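Local coordinates for AlgW protein (Pseudomonas aeruginosa, PDB 7CO3) that is an HtrA-type protease that probably cleaves peptide bonds within other proteins as a serine endopeptidase, at residues L157-L161 / K162-A166; G185-F188 / G189-Q192; G208-Y212 / E213-Q217. The protein carries 1 engineered substitution. One frame throughout, in Å; residues are numbered along the deposited sequence.

Contact 1 of 3, residues L157-L161 / K162-A166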
loop_
_atom_site.group_PDB
_atom_site.type_symbol
_atom_site.label_atom_id
_atom_site.label_comp_id
_atom_site.label_asym_id
_atom_site.label_seq_id
_atom_site.Cartn_x
_atom_site.Cartn_y
_atom_site.Cartn_z
ATOM N N LEU B 157 -19.694 18.992 -13.782
ATOM C CA LEU B 157 -19.900 20.213 -13.034
ATOM C C LEU B 157 -19.377 21.370 -13.876
ATOM O O LEU B 157 -18.528 21.189 -14.751
ATOM C CB LEU B 157 -19.134 20.204 -11.692
ATOM C CG LEU B 157 -19.325 19.070 -10.669
ATOM C CD1 LEU B 157 -18.383 19.290 -9.438
ATOM C CD2 LEU B 157 -20.772 18.986 -10.252
ATOM N N LYS B 158 -19.851 22.564 -13.556
ATOM C CA LYS B 158 -19.441 23.801 -14.204
ATOM C C LYS B 158 -19.193 24.852 -13.142
ATOM O O LYS B 158 -20.000 25.009 -12.222
ATOM C CB LYS B 158 -20.520 24.298 -15.193
ATOM C CG LYS B 158 -20.042 25.400 -16.170
ATOM C CD LYS B 158 -20.091 26.803 -15.549
ATOM C CE LYS B 158 -20.014 27.896 -16.599
ATOM N NZ LYS B 158 -18.966 27.602 -17.614
ATOM N N ILE B 159 -18.093 25.586 -13.289
ATOM C CA ILE B 159 -17.775 26.712 -12.426
ATOM C C ILE B 159 -17.469 27.929 -13.291
ATOM O O ILE B 159 -17.121 27.807 -14.467
ATOM C CB ILE B 159 -16.608 26.393 -11.459
ATOM C CG1 ILE B 159 -15.267 26.146 -12.194
ATOM C CG2 ILE B 159 -16.979 25.172 -10.563
ATOM C CD1 ILE B 159 -14.050 26.023 -11.223
ATOM N N ASP B 160 -17.600 29.104 -12.685
ATOM C CA ASP B 160 -17.376 30.398 -13.330
ATOM C C ASP B 160 -16.167 31.043 -12.659
ATOM O O ASP B 160 -16.298 31.675 -11.609
ATOM C CB ASP B 160 -18.625 31.267 -13.217
ATOM C CG ASP B 160 -18.425 32.679 -13.744
ATOM O OD1 ASP B 160 -17.964 32.823 -14.896
ATOM O OD2 ASP B 160 -18.747 33.640 -13.014
ATOM N N LEU B 161 -14.993 30.878 -13.269
ATOM C CA LEU B 161 -13.730 31.319 -12.686
ATOM C C LEU B 161 -12.708 31.516 -13.799
ATOM O O LEU B 161 -12.710 30.787 -14.796
ATOM C CB LEU B 161 -13.215 30.300 -11.659
ATOM C CG LEU B 161 -13.704 30.415 -10.208
ATOM C CD1 LEU B 161 -12.892 29.554 -9.255
ATOM C CD2 LEU B 161 -13.662 31.864 -9.746
ATOM N N LYS B 162 -11.816 32.483 -13.610
ATOM C CA LYS B 162 -10.887 32.917 -14.647
ATOM C C LYS B 162 -9.520 32.260 -14.487
ATOM O O LYS B 162 -9.117 31.864 -13.388
ATOM C CB LYS B 162 -10.715 34.450 -14.634
ATOM C CG LYS B 162 -9.541 34.946 -13.772
ATOM C CD LYS B 162 -9.295 36.465 -13.867
ATOM C CE LYS B 162 -8.199 36.848 -14.877
ATOM N NZ LYS B 162 -6.831 36.878 -14.281
ATOM N N ASN B 163 -8.808 32.160 -15.616
ATOM C CA ASN B 163 -7.426 31.677 -15.661
ATOM C C ASN B 163 -7.294 30.306 -15.000
ATOM O O ASN B 163 -6.448 30.071 -14.135
ATOM C CB ASN B 163 -6.449 32.681 -15.035
ATOM C CG ASN B 163 -6.454 34.041 -15.738
ATOM O OD1 ASN B 163 -5.755 34.968 -15.313
ATOM N ND2 ASN B 163 -7.235 34.166 -16.818
ATOM N N LEU B 164 -8.146 29.403 -15.423
ATOM C CA LEU B 164 -8.220 28.062 -14.866
ATOM C C LEU B 164 -7.186 27.149 -15.525
ATOM O O LEU B 164 -7.013 27.190 -16.745
ATOM C CB LEU B 164 -9.612 27.500 -15.068
ATOM C CG LEU B 164 -10.616 27.936 -14.005
ATOM C CD1 LEU B 164 -11.950 27.212 -14.177
ATOM C CD2 LEU B 164 -10.032 27.703 -12.621
ATOM N N PRO B 165 -6.481 26.302 -14.732
ATOM C CA PRO B 165 -5.559 25.329 -15.331
ATOM C C PRO B 165 -6.291 24.069 -15.754
ATOM O O PRO B 165 -6.991 23.454 -14.947
ATOM C CB PRO B 165 -4.558 25.047 -14.202
ATOM C CG PRO B 165 -5.394 25.191 -12.933
ATOM C CD PRO B 165 -6.560 26.151 -13.267
ATOM N N ALA B 166 -6.143 23.667 -17.006
ATOM C CA ALA B 166 -6.831 22.490 -17.503
ATOM C C ALA B 166 -5.873 21.299 -17.603
ATOM O O ALA B 166 -4.693 21.440 -17.927
ATOM C CB ALA B 166 -7.500 22.760 -18.849
#
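Ile-159 and Leu-164 meet across a reversal of the chain, their side chains crossing at a slant. The end of the isoleucine does the touching: its CD1 lies 3.8 Å from CD1 of Leu-164, with CG1 of Ile-159 just behind at 4.0 Å from the same methyl. The isoleucine's first torsion (chi1 65°) sets CG1 between the backbone N and the carbonyl carbon, and the longer branch reaches across the bend. Leu-164 answers with one methyl branch; the same CD1 also approaches Leu-161, 4.2 Å from its CB. Leu-161 meets it mainly through the backbone, its O standing 3.6 Å from CG of Leu-164, a plain van der Waals contact. Positive backbone angles at Asn-163 help turn the chain, bringing Leu-164 back over Ile-159. Among the side chains the contact is apolar, held by branched aliphatic groups. Ile-159 also packs on Leu-118, Val-133 and Ala-143, and Leu-164 rests on Leu-135 and Arg-139, while Leu-161 touches Thr-141. The bend follows strand 154-158, which lies between 117-120 and 140-149 in the six-stranded antiparallel barrel, as the chain leaves that barrel.

Contact 2 of 3, residues G185-F188 / G189-Q192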
loop_
_atom_site.group_PDB
_atom_site.type_symbol
_atom_site.label_atom_id
_atom_site.label_comp_id
_atom_site.label_asym_id
_atom_site.label_seq_id
_atom_site.Cartn_x
_atom_site.Cartn_y
_atom_site.Cartn_z
ATOM N N GLY B 185 -5.849 13.231 -5.382
ATOM C CA GLY B 185 -7.150 13.349 -4.760
ATOM C C GLY B 185 -7.022 13.850 -3.342
ATOM O O GLY B 185 -5.971 14.343 -2.930
ATOM N N ASN B 186 -8.121 13.727 -2.597
ATOM C CA ASN B 186 -8.210 14.234 -1.225
ATOM C C ASN B 186 -8.557 13.094 -0.257
ATOM O O ASN B 186 -9.633 13.106 0.361
ATOM C CB ASN B 186 -9.249 15.363 -1.123
ATOM C CG ASN B 186 -9.136 16.165 0.221
ATOM O OD1 ASN B 186 -8.178 16.016 0.994
ATOM N ND2 ASN B 186 -10.165 16.983 0.497
ATOM N N PRO B 187 -7.678 12.098 -0.092
ATOM C CA PRO B 187 -8.040 10.943 0.750
ATOM C C PRO B 187 -8.282 11.361 2.190
ATOM O O PRO B 187 -7.510 12.112 2.781
ATOM C CB PRO B 187 -6.821 10.024 0.639
ATOM C CG PRO B 187 -5.715 10.913 0.272
ATOM C CD PRO B 187 -6.325 11.949 -0.625
ATOM N N PHE B 188 -9.385 10.882 2.740
ATOM C CA PHE B 188 -9.820 11.167 4.108
ATOM C C PHE B 188 -9.896 12.663 4.420
ATOM O O PHE B 188 -9.971 13.026 5.586
ATOM C CB PHE B 188 -8.913 10.468 5.136
ATOM C CG PHE B 188 -8.765 8.991 4.900
ATOM C CD1 PHE B 188 -9.866 8.159 4.954
ATOM C CD2 PHE B 188 -7.532 8.438 4.626
ATOM C CE1 PHE B 188 -9.743 6.773 4.733
ATOM C CE2 PHE B 188 -7.385 7.032 4.417
ATOM C CZ PHE B 188 -8.501 6.218 4.457
ATOM N N GLY B 189 -9.874 13.537 3.402
ATOM C CA GLY B 189 -9.875 14.974 3.657
ATOM C C GLY B 189 -8.580 15.523 4.203
ATOM O O GLY B 189 -8.584 16.603 4.808
ATOM N N VAL B 190 -7.463 14.810 4.029
ATOM C CA VAL B 190 -6.196 15.314 4.570
ATOM C C VAL B 190 -5.649 16.484 3.754
ATOM O O VAL B 190 -4.759 17.204 4.218
ATOM C CB VAL B 190 -5.143 14.184 4.666
ATOM C CG1 VAL B 190 -4.683 13.762 3.285
ATOM C CG2 VAL B 190 -3.944 14.598 5.519
ATOM N N GLY B 191 -6.192 16.728 2.571
ATOM C CA GLY B 191 -5.572 17.619 1.612
ATOM C C GLY B 191 -5.277 16.904 0.311
ATOM O O GLY B 191 -5.310 15.680 0.216
ATOM N N GLN B 192 -5.071 17.712 -0.718
ATOM C CA GLN B 192 -4.643 17.154 -1.984
ATOM C C GLN B 192 -3.421 16.279 -1.765
ATOM O O GLN B 192 -2.453 16.694 -1.127
ATOM C CB GLN B 192 -4.287 18.241 -2.979
ATOM C CG GLN B 192 -4.223 17.623 -4.354
ATOM C CD GLN B 192 -3.698 18.573 -5.399
ATOM O OE1 GLN B 192 -2.543 19.015 -5.343
ATOM N NE2 GLN B 192 -4.551 18.882 -6.379
#
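Asn-186 and Pro-187 take the backbone N-H groups of the residues that follow, and three hydrogen bonds fold the chain back on itself. Two are backbone bonds: Gly-189 N gives to Asn-186 O at 3.1 Å, and Val-190 N gives to Pro-187 O at 3.0 Å, almost straight (173°). The overlapping turns match type II at Pro-187/Phe-188 and type I' at Phe-188/Gly-189. The third uses a side chain: OD1 of Asn-186 receives Gly-191 N at 2.6 Å, the donor tilted 17° from the amide plane. CG of Asn-186 lies opposite the backbone N (chi1 -166°), which swings the amide across the bend. Weaker CA-H...O contacts tie the base, Gln-192 CA to Gly-185 O at 3.2 Å and Asn-186 CA to Gly-191 O at 3.5 Å. Apolar packing is slight, CG1 of Val-190 lying 4.3 Å from Pro-187 CG; the same methyl also rests against Pro-187 O at 3.3 Å. The ring of Phe-188 meets that of Phe-246 of the second subunit, and Arg-204 of that subunit hydrogen-bonds Gln-192 O. This is the connection of an antiparallel hairpin, strands 180-185 and 193-204, and it probably corresponds to loop LD of HtrA proteases.

Contact 3 of 3, residues G208-Y212 / E213-Q217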
loop_
_atom_site.group_PDB
_atom_site.type_symbol
_atom_site.label_atom_id
_atom_site.label_comp_id
_atom_site.label_asym_id
_atom_site.label_seq_id
_atom_site.Cartn_x
_atom_site.Cartn_y
_atom_site.Cartn_z
ATOM N N GLY B 208 -18.997 -5.552 -11.309
ATOM C CA GLY B 208 -20.330 -5.409 -10.740
ATOM C C GLY B 208 -20.564 -4.093 -10.031
ATOM O O GLY B 208 -21.386 -4.028 -9.112
ATOM N N LEU B 209 -19.846 -3.041 -10.422
ATOM C CA LEU B 209 -20.037 -1.713 -9.844
ATOM C C LEU B 209 -20.949 -0.833 -10.682
ATOM O O LEU B 209 -21.844 -0.183 -10.138
ATOM C CB LEU B 209 -18.685 -1.020 -9.675
ATOM C CG LEU B 209 -17.732 -1.816 -8.780
ATOM C CD1 LEU B 209 -16.381 -1.148 -8.679
ATOM C CD2 LEU B 209 -18.352 -1.967 -7.407
ATOM N N ASN B 210 -20.729 -0.788 -11.995
ATOM C CA ASN B 210 -21.506 0.066 -12.883
ATOM C C ASN B 210 -21.996 -0.757 -14.066
ATOM O O ASN B 210 -21.466 -1.836 -14.358
ATOM C CB ASN B 210 -20.688 1.262 -13.381
ATOM C CG ASN B 210 -20.236 2.162 -12.259
ATOM O OD1 ASN B 210 -20.991 2.440 -11.329
ATOM N ND2 ASN B 210 -19.001 2.626 -12.340
ATOM N N THR B 211 -23.021 -0.245 -14.748
ATOM C CA THR B 211 -23.539 -0.953 -15.919
ATOM C C THR B 211 -22.498 -1.010 -17.035
ATOM O O THR B 211 -22.270 -2.066 -17.629
ATOM C CB THR B 211 -24.834 -0.300 -16.413
ATOM O OG1 THR B 211 -25.860 -0.504 -15.437
ATOM C CG2 THR B 211 -25.285 -0.946 -17.715
ATOM N N TYR B 212 -21.836 0.109 -17.313
ATOM C CA TYR B 212 -20.806 0.185 -18.347
ATOM C C TYR B 212 -19.429 0.326 -17.693
ATOM O O TYR B 212 -19.045 1.422 -17.282
ATOM C CB TYR B 212 -21.096 1.338 -19.294
ATOM C CG TYR B 212 -22.515 1.281 -19.877
ATOM C CD1 TYR B 212 -22.822 0.405 -20.914
ATOM C CD2 TYR B 212 -23.527 2.113 -19.402
ATOM C CE1 TYR B 212 -24.108 0.346 -21.462
ATOM C CE2 TYR B 212 -24.821 2.070 -19.946
ATOM C CZ TYR B 212 -25.096 1.182 -20.977
ATOM O OH TYR B 212 -26.358 1.115 -21.519
ATOM N N GLU B 213 -18.685 -0.780 -17.622
ATOM C CA GLU B 213 -17.409 -0.855 -16.920
ATOM C C GLU B 213 -16.284 -1.124 -17.903
ATOM O O GLU B 213 -16.413 -1.979 -18.785
ATOM C CB GLU B 213 -17.413 -1.980 -15.890
ATOM C CG GLU B 213 -18.451 -1.831 -14.844
ATOM C CD GLU B 213 -18.313 -2.877 -13.755
ATOM O OE1 GLU B 213 -17.842 -3.990 -14.054
ATOM O OE2 GLU B 213 -18.662 -2.577 -12.593
ATOM N N ASP B 214 -15.168 -0.435 -17.697
ATOM C CA ASP B 214 -13.947 -0.669 -18.461
ATOM C C ASP B 214 -12.731 -0.232 -17.627
ATOM O O ASP B 214 -11.822 0.429 -18.118
ATOM C CB ASP B 214 -14.017 0.067 -19.803
ATOM C CG ASP B 214 -13.011 -0.457 -20.810
ATOM O OD1 ASP B 214 -12.560 -1.610 -20.642
ATOM O OD2 ASP B 214 -12.694 0.275 -21.775
ATOM N N PHE B 215 -12.701 -0.609 -16.351
ATOM C CA PHE B 215 -11.784 0.019 -15.397
ATOM C C PHE B 215 -10.319 -0.272 -15.702
ATOM O O PHE B 215 -9.939 -1.370 -16.103
ATOM C CB PHE B 215 -12.090 -0.431 -13.963
ATOM C CG PHE B 215 -13.367 0.115 -13.401
ATOM C CD1 PHE B 215 -13.476 1.460 -13.041
ATOM C CD2 PHE B 215 -14.462 -0.699 -13.213
ATOM C CE1 PHE B 215 -14.668 1.969 -12.524
ATOM C CE2 PHE B 215 -15.663 -0.182 -12.695
ATOM C CZ PHE B 215 -15.757 1.143 -12.357
ATOM N N ILE B 216 -9.522 0.743 -15.541
ATOM C CA ILE B 216 -8.107 0.611 -15.249
ATOM C C ILE B 216 -7.966 0.235 -13.779
ATOM O O ILE B 216 -8.671 0.792 -12.919
ATOM C CB ILE B 216 -7.382 1.929 -15.554
ATOM C CG1 ILE B 216 -7.593 2.316 -17.027
ATOM C CG2 ILE B 216 -5.905 1.771 -15.278
ATOM C CD1 ILE B 216 -7.249 3.816 -17.333
ATOM N N GLN B 217 -7.086 -0.724 -13.493
ATOM C CA GLN B 217 -6.735 -1.127 -12.132
ATOM C C GLN B 217 -5.352 -0.563 -11.784
ATOM O O GLN B 217 -4.452 -0.537 -12.628
ATOM C CB GLN B 217 -6.779 -2.655 -11.992
ATOM C CG GLN B 217 -6.754 -3.167 -10.553
ATOM C CD GLN B 217 -6.737 -4.679 -10.453
ATOM O OE1 GLN B 217 -7.517 -5.378 -11.107
ATOM N NE2 GLN B 217 -5.825 -5.200 -9.619
HETATM O O HOH W 1 -19.721 -3.841 -18.636
#
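In the loop leading into strand 215-218, Glu-213 folds its carboxylate back onto the backbone N-H groups of Gly-208, Leu-209 and Asn-210, an arrangement resembling an anion nest. OE2 carries most of the grip. Leu-209 N reaches it at 2.5 Å, nearly in line with the C-O bond, and Asn-210 N at 2.8 Å from the anti side, 25° out of the carboxylate plane. The other oxygen, OE1, takes a weak bond from Gly-208 N at 3.4 Å and a further one from Leu-207 N. Four consecutive N-H groups thus fix the carboxylate's rotation, and they would probably stabilise its negative charge. Positive phi at Gly-208 followed by negative phi at Leu-209 turns these amides the same way. With CG set opposite the carbonyl carbon (chi1 -60°) and the chain extended beyond it, Glu-213 runs straight across the bend, at about a right angle to Leu-209, whose CB lies 3.3 Å from OE2. Phe-215 presents its ring edge to OE2, which lies in the ring plane, and CD1 of Leu-209 approaches CE2 of Phe-215 obliquely at 4.2 Å. Further round, a water donates to Thr-211 O at 3.3 Å and accepts weakly from Glu-213 N. CG2 of Thr-211 sits over the centre of the Tyr-212 ring, 3.7 Å above its plane. Thr-211 OG1 binds Glu-151, and both Thr-211 and Tyr-212 rest on Met-342 of helix 338-346, within the PDZ domain. Strand 215-218 then pairs with 193-204 and 256-260. The position, between the protease sheet and the PDZ domain, is consistent with loop L3 of HtrA proteases, the regulatory loop that in relatives relays PDZ-peptide binding toward the protease.

The three contacts lie in series along the trypsin-like domain; none nests in or crosses another. Contact 1 comes first, closing the bend where the chain leaves the six-stranded barrel. Contact 2 then closes the hairpin loop joining strands 180-185 and 193-204 of the second sheet, its centre about 21 Å from that of contact 1. Contact 3 closes the loop after strand 193-204 and returns the chain to that sheet, its centre about 24 Å from that of contact 2. Although contacts 2 and 3 do not touch within one chain, the assembly links their neighbourhoods: Gln-217 packs on Val-190 of the third subunit, while Val-190 packs on Arg-204 of the second.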